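Local coordinates for protein aspartate--tRNA(Asp/Asn) ligase (Sulfolobus tokodaii, PDB 1WYD) that attaches L-aspartate to tRNA(Asp), and probably also to tRNA(Asn), after activating it with ATP to form aspartyl-AMP, at residues B[128-136]-B[258-266]; B[305-315]-B[345-353]. All blocks are in the same frame, centred on the assembly; numbering follows the deposited sequence.

Contact 1: B[128-136]-B[258-266]; sequences QEMQAVIKI and KEELKILNY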
loop_
_atom_site.group_PDB
_atom_site.type_symbol
_atom_site.label_atom_id
_atom_site.label_comp_id
_atom_site.label_asym_id
_atom_site.label_seq_id
_atom_site.Cartn_x
_atom_site.Cartn_y
_atom_site.Cartn_z
ATOM N N GLN B 128 -11.114 22.711 -3.357
ATOM C CA GLN B 128 -10.127 22.861 -2.264
ATOM C C GLN B 128 -10.331 21.814 -1.183
ATOM O O GLN B 128 -9.423 21.050 -0.864
ATOM C CB GLN B 128 -10.146 24.277 -1.701
ATOM C CG GLN B 128 -9.432 25.308 -2.588
ATOM C CD GLN B 128 -8.042 24.863 -2.999
ATOM O OE1 GLN B 128 -7.103 24.926 -2.200
ATOM N NE2 GLN B 128 -7.900 24.418 -4.240
ATOM N N GLU B 129 -11.549 21.740 -0.678
ATOM C CA GLU B 129 -11.947 20.805 0.363
ATOM C C GLU B 129 -11.564 19.338 0.080
ATOM O O GLU B 129 -11.078 18.645 0.964
ATOM C CB GLU B 129 -13.463 20.915 0.595
ATOM C CG GLU B 129 -13.976 22.237 1.170
ATOM C CD GLU B 129 -13.944 23.441 0.199
ATOM O OE1 GLU B 129 -14.082 23.270 -1.040
ATOM O OE2 GLU B 129 -13.795 24.601 0.696
ATOM N N MET B 130 -11.784 18.868 -1.144
ATOM C CA MET B 130 -11.512 17.474 -1.465
ATOM C C MET B 130 -10.016 17.291 -1.619
ATOM O O MET B 130 -9.433 16.325 -1.101
ATOM C CB MET B 130 -12.247 17.042 -2.742
ATOM C CG MET B 130 -13.716 16.830 -2.526
ATOM S SD MET B 130 -14.025 15.665 -1.145
ATOM C CE MET B 130 -15.600 16.486 -0.378
ATOM N N GLN B 131 -9.406 18.217 -2.337
ATOM C CA GLN B 131 -7.949 18.272 -2.431
ATOM C C GLN B 131 -7.272 18.137 -1.069
ATOM O O GLN B 131 -6.328 17.360 -0.933
ATOM C CB GLN B 131 -7.499 19.544 -3.167
ATOM C CG GLN B 131 -7.710 19.395 -4.625
ATOM C CD GLN B 131 -6.763 20.185 -5.498
ATOM O OE1 GLN B 131 -7.201 20.813 -6.466
ATOM N NE2 GLN B 131 -5.477 20.128 -5.206
ATOM N N ALA B 132 -7.812 18.817 -0.055
ATOM C CA ALA B 132 -7.265 18.749 1.318
ATOM C C ALA B 132 -7.414 17.349 1.926
ATOM O O ALA B 132 -6.537 16.861 2.657
ATOM C CB ALA B 132 -7.926 19.782 2.205
ATOM N N VAL B 133 -8.528 16.699 1.603
ATOM C CA VAL B 133 -8.768 15.334 2.056
ATOM C C VAL B 133 -7.742 14.402 1.443
ATOM O O VAL B 133 -7.164 13.571 2.118
ATOM C CB VAL B 133 -10.220 14.881 1.736
ATOM C CG1 VAL B 133 -10.491 13.476 2.254
ATOM C CG2 VAL B 133 -11.187 15.859 2.359
ATOM N N ILE B 134 -7.485 14.579 0.158
ATOM C CA ILE B 134 -6.618 13.684 -0.583
ATOM C C ILE B 134 -5.203 13.825 -0.012
ATOM O O ILE B 134 -4.485 12.850 0.203
ATOM C CB ILE B 134 -6.681 14.076 -2.083
ATOM C CG1 ILE B 134 -8.070 13.745 -2.640
ATOM C CG2 ILE B 134 -5.526 13.447 -2.844
ATOM C CD1 ILE B 134 -8.284 14.103 -4.132
ATOM N N LYS B 135 -4.827 15.061 0.255
ATOM C CA LYS B 135 -3.528 15.366 0.865
ATOM C C LYS B 135 -3.338 14.795 2.267
ATOM O O LYS B 135 -2.287 14.243 2.566
ATOM C CB LYS B 135 -3.247 16.861 0.807
ATOM C CG LYS B 135 -2.821 17.282 -0.583
ATOM C CD LYS B 135 -2.464 18.774 -0.712
ATOM C CE LYS B 135 -3.677 19.636 -0.863
ATOM N NZ LYS B 135 -3.303 21.049 -1.279
ATOM N N ILE B 136 -4.369 14.872 3.101
ATOM C CA ILE B 136 -4.275 14.433 4.499
ATOM C C ILE B 136 -4.150 12.924 4.598
ATOM O O ILE B 136 -3.419 12.412 5.473
ATOM C CB ILE B 136 -5.496 14.939 5.317
ATOM C CG1 ILE B 136 -5.310 16.415 5.673
ATOM C CG2 ILE B 136 -5.747 14.121 6.594
ATOM C CD1 ILE B 136 -6.557 17.046 6.299
ATOM N N LYS B 258 -1.348 21.862 8.119
ATOM C CA LYS B 258 -1.882 23.067 8.754
ATOM C C LYS B 258 -2.867 23.738 7.825
ATOM O O LYS B 258 -3.991 24.056 8.223
ATOM C CB LYS B 258 -0.731 24.041 8.994
ATOM C CG LYS B 258 -0.824 24.911 10.223
ATOM C CD LYS B 258 0.411 25.838 10.304
ATOM C CE LYS B 258 0.118 27.138 11.099
ATOM N NZ LYS B 258 1.239 28.149 10.968
ATOM N N GLU B 259 -2.420 23.920 6.580
ATOM C CA GLU B 259 -3.160 24.597 5.515
ATOM C C GLU B 259 -4.428 23.814 5.142
ATOM O O GLU B 259 -5.496 24.397 4.945
ATOM C CB GLU B 259 -2.204 24.868 4.328
ATOM C CG GLU B 259 -2.791 25.539 3.090
ATOM C CD GLU B 259 -2.287 24.925 1.764
ATOM O OE1 GLU B 259 -1.057 25.023 1.464
ATOM O OE2 GLU B 259 -3.126 24.340 1.009
ATOM N N GLU B 260 -4.314 22.490 5.125
ATOM C CA GLU B 260 -5.407 21.609 4.739
ATOM C C GLU B 260 -6.492 21.619 5.805
ATOM O O GLU B 260 -7.677 21.769 5.494
ATOM C CB GLU B 260 -4.887 20.195 4.462
ATOM C CG GLU B 260 -4.208 20.005 3.102
ATOM C CD GLU B 260 -2.832 20.656 2.976
ATOM O OE1 GLU B 260 -2.401 20.916 1.802
ATOM O OE2 GLU B 260 -2.176 20.910 4.021
ATOM N N LEU B 261 -6.086 21.524 7.064
ATOM C CA LEU B 261 -7.013 21.675 8.181
ATOM C C LEU B 261 -7.737 23.037 8.196
ATOM O O LEU B 261 -8.941 23.143 8.552
ATOM C CB LEU B 261 -6.279 21.455 9.499
ATOM C CG LEU B 261 -5.874 20.014 9.823
ATOM C CD1 LEU B 261 -4.919 19.989 10.981
ATOM C CD2 LEU B 261 -7.105 19.141 10.141
ATOM N N LYS B 262 -6.989 24.071 7.808
ATOM C CA LYS B 262 -7.510 25.423 7.681
ATOM C C LYS B 262 -8.654 25.427 6.653
ATOM O O LYS B 262 -9.770 25.801 6.984
ATOM C CB LYS B 262 -6.373 26.381 7.321
ATOM C CG LYS B 262 -6.589 27.825 7.703
ATOM C CD LYS B 262 -5.932 28.800 6.689
ATOM C CE LYS B 262 -6.493 30.237 6.852
ATOM N NZ LYS B 262 -5.935 31.244 5.900
ATOM N N ILE B 263 -8.388 24.969 5.436
ATOM C CA ILE B 263 -9.447 24.802 4.420
ATOM C C ILE B 263 -10.654 23.996 4.925
ATOM O O ILE B 263 -11.792 24.262 4.536
ATOM C CB ILE B 263 -8.857 24.153 3.159
ATOM C CG1 ILE B 263 -7.992 25.178 2.406
ATOM C CG2 ILE B 263 -9.955 23.504 2.268
ATOM C CD1 ILE B 263 -6.778 24.564 1.778
ATOM N N LEU B 264 -10.406 23.051 5.823
ATOM C CA LEU B 264 -11.442 22.176 6.371
ATOM C C LEU B 264 -12.191 22.679 7.633
ATOM O O LEU B 264 -13.168 22.058 8.084
ATOM C CB LEU B 264 -10.827 20.792 6.647
ATOM C CG LEU B 264 -10.437 19.947 5.424
ATOM C CD1 LEU B 264 -9.453 18.813 5.807
ATOM C CD2 LEU B 264 -11.674 19.429 4.693
ATOM N N ASN B 265 -11.712 23.782 8.212
ATOM C CA ASN B 265 -12.230 24.292 9.494
ATOM C C ASN B 265 -12.269 23.229 10.575
ATOM O O ASN B 265 -13.282 23.021 11.236
ATOM C CB ASN B 265 -13.620 24.888 9.302
ATOM C CG ASN B 265 -13.639 25.913 8.232
ATOM O OD1 ASN B 265 -13.283 27.068 8.470
ATOM N ND2 ASN B 265 -14.017 25.509 7.029
ATOM N N TYR B 266 -11.160 22.532 10.750
ATOM C CA TYR B 266 -11.196 21.315 11.542
ATOM C C TYR B 266 -9.904 21.156 12.333
ATOM O O TYR B 266 -8.825 21.528 11.877
ATOM C CB TYR B 266 -11.491 20.072 10.640
ATOM C CG TYR B 266 -11.694 18.804 11.444
ATOM C CD1 TYR B 266 -12.884 18.581 12.149
ATOM C CD2 TYR B 266 -10.677 17.867 11.551
ATOM C CE1 TYR B 266 -13.049 17.453 12.921
ATOM C CE2 TYR B 266 -10.818 16.725 12.317
ATOM C CZ TYR B 266 -11.996 16.507 12.996
ATOM O OH TYR B 266 -12.118 15.358 13.761
HETATM O O HOH W 1 -13.050 26.223 3.365
#
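Gln128 opens a roughly antiparallel, obliquely crossed helix pair in the class II synthetase domain, its CB lying 4.0 Å from Ile263 CG2. Helices 128-136 and 258-264 run at 141° to each other, and their axes approach to 8.9 Å. Glu129 meets the same methyl with its backbone N, while its carboxylate OE2 accepts a hydrogen bond from a water that also donates to Ile263 O at 2.6 Å, linking the first helix to the last turn of the second. Ala132 marks the closest backbone approach: its small CB lets Glu260 CB come within 3.8 Å. Together with Glu129, Val133 and Ile136 it forms the hole that receives Leu264 as a knob (knobs-into-holes). Lys135 bends at chi3 (-81°), which turns its end across the Glu260 chain at about a right angle. NZ forms a salt bridge with Glu260 OE1 at 3.2 Å, though its hydrogen bond is weak, with Glu259 OE2 farther off as a second negative charge. Ile136 also packs on Met405 and Leu408 of helix 401-409. Across the helix pair, Ile136 CD1 and Leu264 CD1 meet tip to tip at 3.4 Å, tighter than normal van der Waals contact.

Contact 2: B[305-315]-B[345-353]; sequences LRILNEELKED and DLIYKFLEI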
loop_
_atom_site.group_PDB
_atom_site.type_symbol
_atom_site.label_atom_id
_atom_site.label_comp_id
_atom_site.label_asym_id
_atom_site.label_seq_id
_atom_site.Cartn_x
_atom_site.Cartn_y
_atom_site.Cartn_z
ATOM N N LEU B 305 -23.185 3.881 21.139
ATOM C CA LEU B 305 -21.910 4.605 21.106
ATOM C C LEU B 305 -22.139 6.098 21.266
ATOM O O LEU B 305 -21.334 6.798 21.892
ATOM C CB LEU B 305 -21.158 4.334 19.817
ATOM C CG LEU B 305 -20.692 2.917 19.543
ATOM C CD1 LEU B 305 -20.152 2.836 18.120
ATOM C CD2 LEU B 305 -19.620 2.482 20.550
ATOM N N ARG B 306 -23.253 6.581 20.729
ATOM C CA ARG B 306 -23.642 7.981 20.952
ATOM C C ARG B 306 -23.783 8.318 22.434
ATOM O O ARG B 306 -23.204 9.297 22.899
ATOM C CB ARG B 306 -24.905 8.357 20.187
ATOM C CG ARG B 306 -24.635 8.602 18.708
ATOM C CD ARG B 306 -25.772 9.307 17.962
ATOM N NE ARG B 306 -25.408 9.557 16.566
ATOM C CZ ARG B 306 -25.787 8.773 15.546
ATOM N NH1 ARG B 306 -26.565 7.690 15.771
ATOM N NH2 ARG B 306 -25.398 9.082 14.301
ATOM N N ILE B 307 -24.515 7.479 23.164
ATOM C CA ILE B 307 -24.761 7.701 24.581
ATOM C C ILE B 307 -23.442 7.512 25.326
ATOM O O ILE B 307 -23.113 8.286 26.244
ATOM C CB ILE B 307 -25.862 6.742 25.098
ATOM C CG1 ILE B 307 -27.138 6.886 24.274
ATOM C CG2 ILE B 307 -26.176 6.989 26.562
ATOM C CD1 ILE B 307 -27.742 5.545 23.904
ATOM N N LEU B 308 -22.669 6.501 24.919
ATOM C CA LEU B 308 -21.359 6.276 25.546
ATOM C C LEU B 308 -20.485 7.506 25.381
ATOM O O LEU B 308 -19.841 7.954 26.327
ATOM C CB LEU B 308 -20.678 5.020 24.992
ATOM C CG LEU B 308 -21.209 3.714 25.578
ATOM C CD1 LEU B 308 -20.412 2.514 25.083
ATOM C CD2 LEU B 308 -21.236 3.753 27.125
ATOM N N ASN B 309 -20.488 8.051 24.172
ATOM C CA ASN B 309 -19.770 9.286 23.856
ATOM C C ASN B 309 -20.297 10.470 24.680
ATOM O O ASN B 309 -19.507 11.220 25.289
ATOM C CB ASN B 309 -19.876 9.570 22.354
ATOM C CG ASN B 309 -19.187 10.842 21.932
ATOM O OD1 ASN B 309 -19.620 11.476 20.975
ATOM N ND2 ASN B 309 -18.101 11.217 22.621
ATOM N N GLU B 310 -21.626 10.616 24.708
ATOM C CA GLU B 310 -22.280 11.680 25.476
ATOM C C GLU B 310 -22.035 11.601 27.001
ATOM O O GLU B 310 -22.318 12.555 27.718
ATOM C CB GLU B 310 -23.786 11.719 25.171
ATOM C CG GLU B 310 -24.253 12.824 24.220
ATOM C CD GLU B 310 -23.192 13.901 23.953
ATOM O OE1 GLU B 310 -22.956 14.773 24.833
ATOM O OE2 GLU B 310 -22.590 13.886 22.848
ATOM N N GLU B 311 -21.505 10.474 27.477
ATOM C CA GLU B 311 -21.366 10.202 28.904
ATOM C C GLU B 311 -19.933 10.161 29.390
ATOM O O GLU B 311 -19.670 10.309 30.589
ATOM C CB GLU B 311 -22.023 8.868 29.262
ATOM C CG GLU B 311 -23.261 9.001 30.165
ATOM C CD GLU B 311 -22.938 9.437 31.596
ATOM O OE1 GLU B 311 -22.400 8.616 32.396
ATOM O OE2 GLU B 311 -23.227 10.607 31.911
ATOM N N LEU B 312 -19.003 9.931 28.473
ATOM C CA LEU B 312 -17.620 9.729 28.859
ATOM C C LEU B 312 -16.840 11.032 28.893
ATOM O O LEU B 312 -15.790 11.115 29.533
ATOM C CB LEU B 312 -16.945 8.715 27.932
ATOM C CG LEU B 312 -17.266 7.239 28.167
ATOM C CD1 LEU B 312 -16.854 6.463 26.946
ATOM C CD2 LEU B 312 -16.563 6.685 29.413
ATOM N N LYS B 313 -17.341 12.052 28.205
ATOM C CA LYS B 313 -16.607 13.315 28.117
ATOM C C LYS B 313 -15.256 13.067 27.439
ATOM O O LYS B 313 -14.311 13.848 27.570
ATOM C CB LYS B 313 -16.434 13.948 29.503
ATOM N N GLU B 314 -15.201 11.950 26.711
ATOM C CA GLU B 314 -14.070 11.576 25.887
ATOM C C GLU B 314 -14.594 11.257 24.500
ATOM O O GLU B 314 -15.603 10.555 24.351
ATOM C CB GLU B 314 -13.367 10.343 26.452
ATOM C CG GLU B 314 -12.895 10.475 27.886
ATOM C CD GLU B 314 -11.529 11.131 28.005
ATOM O OE1 GLU B 314 -11.128 11.881 27.088
ATOM O OE2 GLU B 314 -10.851 10.898 29.032
ATOM N N ASP B 315 -13.919 11.799 23.493
ATOM C CA ASP B 315 -14.203 11.481 22.092
ATOM C C ASP B 315 -13.454 10.231 21.642
ATOM O O ASP B 315 -13.813 9.598 20.661
ATOM C CB ASP B 315 -13.799 12.654 21.190
ATOM C CG ASP B 315 -14.785 13.815 21.256
ATOM O OD1 ASP B 315 -14.504 14.857 20.619
ATOM O OD2 ASP B 315 -15.863 13.775 21.912
ATOM N N ASP B 345 -12.140 -2.567 20.804
ATOM C CA ASP B 345 -12.448 -1.639 19.716
ATOM C C ASP B 345 -11.911 -0.267 20.099
ATOM O O ASP B 345 -11.944 0.096 21.277
ATOM C CB ASP B 345 -13.952 -1.554 19.474
ATOM C CG ASP B 345 -14.534 -2.873 18.992
ATOM O OD1 ASP B 345 -13.800 -3.866 18.963
ATOM O OD2 ASP B 345 -15.714 -3.033 18.660
ATOM N N LEU B 346 -11.393 0.480 19.122
ATOM C CA LEU B 346 -11.153 1.901 19.341
ATOM C C LEU B 346 -12.259 2.709 18.701
ATOM O O LEU B 346 -12.451 2.650 17.477
ATOM C CB LEU B 346 -9.790 2.376 18.817
ATOM C CG LEU B 346 -9.492 3.875 19.049
ATOM C CD1 LEU B 346 -9.419 4.261 20.580
ATOM C CD2 LEU B 346 -8.248 4.320 18.354
ATOM N N ILE B 347 -12.973 3.462 19.543
ATOM C CA ILE B 347 -14.027 4.378 19.112
ATOM C C ILE B 347 -13.575 5.823 19.100
ATOM O O ILE B 347 -12.969 6.318 20.089
ATOM C CB ILE B 347 -15.254 4.271 20.038
ATOM C CG1 ILE B 347 -15.566 2.811 20.388
ATOM C CG2 ILE B 347 -16.458 5.036 19.447
ATOM C CD1 ILE B 347 -16.161 1.996 19.229
ATOM N N TYR B 348 -13.899 6.509 18.009
ATOM C CA TYR B 348 -13.893 7.970 17.965
ATOM C C TYR B 348 -15.303 8.539 17.918
ATOM O O TYR B 348 -15.994 8.404 16.903
ATOM C CB TYR B 348 -13.109 8.480 16.757
ATOM C CG TYR B 348 -13.247 9.968 16.556
ATOM C CD1 TYR B 348 -14.005 10.487 15.514
ATOM C CD2 TYR B 348 -12.619 10.861 17.418
ATOM C CE1 TYR B 348 -14.125 11.860 15.328
ATOM C CE2 TYR B 348 -12.740 12.224 17.233
ATOM C CZ TYR B 348 -13.485 12.714 16.179
ATOM O OH TYR B 348 -13.600 14.086 16.005
ATOM N N LYS B 349 -15.694 9.215 18.998
ATOM C CA LYS B 349 -17.090 9.620 19.290
ATOM C C LYS B 349 -18.110 8.476 19.222
ATOM O O LYS B 349 -18.328 7.783 20.196
ATOM C CB LYS B 349 -17.521 10.833 18.448
ATOM C CG LYS B 349 -16.641 12.054 18.696
ATOM C CD LYS B 349 -17.216 13.344 18.139
ATOM C CE LYS B 349 -16.128 14.410 18.221
ATOM N NZ LYS B 349 -16.456 15.722 17.588
ATOM N N PHE B 350 -18.721 8.249 18.066
ATOM C CA PHE B 350 -19.599 7.094 17.901
ATOM C C PHE B 350 -19.207 6.242 16.697
ATOM O O PHE B 350 -20.044 5.522 16.144
ATOM C CB PHE B 350 -21.063 7.549 17.759
ATOM C CG PHE B 350 -21.301 8.463 16.584
ATOM C CD1 PHE B 350 -21.272 9.846 16.754
ATOM C CD2 PHE B 350 -21.528 7.940 15.308
ATOM C CE1 PHE B 350 -21.460 10.718 15.668
ATOM C CE2 PHE B 350 -21.708 8.782 14.221
ATOM C CZ PHE B 350 -21.674 10.188 14.401
ATOM N N LEU B 351 -17.952 6.305 16.281
ATOM C CA LEU B 351 -17.526 5.502 15.131
ATOM C C LEU B 351 -16.406 4.541 15.515
ATOM O O LEU B 351 -15.476 4.920 16.240
ATOM C CB LEU B 351 -17.090 6.426 13.992
ATOM C CG LEU B 351 -16.770 5.867 12.599
ATOM C CD1 LEU B 351 -18.010 5.242 11.826
ATOM C CD2 LEU B 351 -16.158 7.007 11.842
ATOM N N GLU B 352 -16.500 3.294 15.061
ATOM C CA GLU B 352 -15.441 2.317 15.326
ATOM C C GLU B 352 -14.319 2.533 14.317
ATOM O O GLU B 352 -14.546 2.612 13.120
ATOM C CB GLU B 352 -15.962 0.883 15.288
ATOM C CG GLU B 352 -14.946 -0.183 15.699
ATOM C CD GLU B 352 -15.222 -1.536 15.038
ATOM O OE1 GLU B 352 -16.282 -2.151 15.325
ATOM O OE2 GLU B 352 -14.378 -1.999 14.238
ATOM N N ILE B 353 -13.109 2.670 14.801
ATOM C CA ILE B 353 -12.035 3.076 13.924
ATOM C C ILE B 353 -11.082 1.914 13.769
ATOM O O ILE B 353 -10.485 1.726 12.709
ATOM C CB ILE B 353 -11.327 4.284 14.545
ATOM C CG1 ILE B 353 -12.335 5.409 14.718
ATOM C CG2 ILE B 353 -10.080 4.670 13.759
ATOM C CD1 ILE B 353 -12.284 6.494 13.692
#
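Lys349 lies side by side with Asp315 at the two-residue turn of a beta hairpin, where Tyr348 and Leu351 exchange backbone hydrogen bonds in both directions. From its CB, 3.3 Å from Asn309 OD1, the chain leaves with CG anti to the carbonyl carbon (chi1 -60°) and runs extended, following the Asp315 side chain. CG sits 4.0 Å above the Tyr348 ring plane, over its centre, and also packs on Asp315 CG. CD passes along the same carboxylate. CE comes to 2.9 Å from Asp315 OD1, closer than the charged end, since NZ stays 3.7 Å from OD1 in a long salt bridge. In the backbone, Lys349 N donates to Asp315 O in the carbonyl plane and nearly straight (170°), although 2.5 Å is short for such a bond at this resolution. An alanine here would keep that bond but would probably leave the Asp315 carboxylate without its positive mate and open a gap over the Tyr348 ring. Beside the turn, the Arg306 guanidinium lies tilted over one face of the Phe350 ring, NE above its centre, in a cation-pi contact with CZ 4.3 Å from the ring centroid and 12° off its normal. Deeper in, Leu305 CD2 meets Ile347 CD1 at 3.7 Å. Glu352, just past the turn, is predicted to bind ATP and magnesium. Helix 302-312 is laid against the hairpin of strands 343-348 and 351-358 in the large mixed sheet, and Asp315 leads straight into strand 316-320, which pairs with 343-348.

Contacts 1 and 2 have centres about 24 Å apart within one class II synthetase domain and come in series along the chain: 128-136 with 258-266 closes before 305-315 meets 345-353. They nevertheless touch, through a probable hydrogen bond between Tyr266 OH and Tyr348 OH of 3.0 Å. Met407 of helix 401-409 serves both, its O hydrogen-bonded to Tyr266 OH and its side chain packed on Tyr348. Contact 1 is a helix-helix pairing, its first helix also packing on the second subunit, whereas contact 2 joins a helix to the eight-stranded sheet. Both lie near the predicted ATP-binding residues starting helix 401-409, with side chains about 8 Å apart for Ile136 and Leu401 and about 7 Å for Leu305 and Arg403.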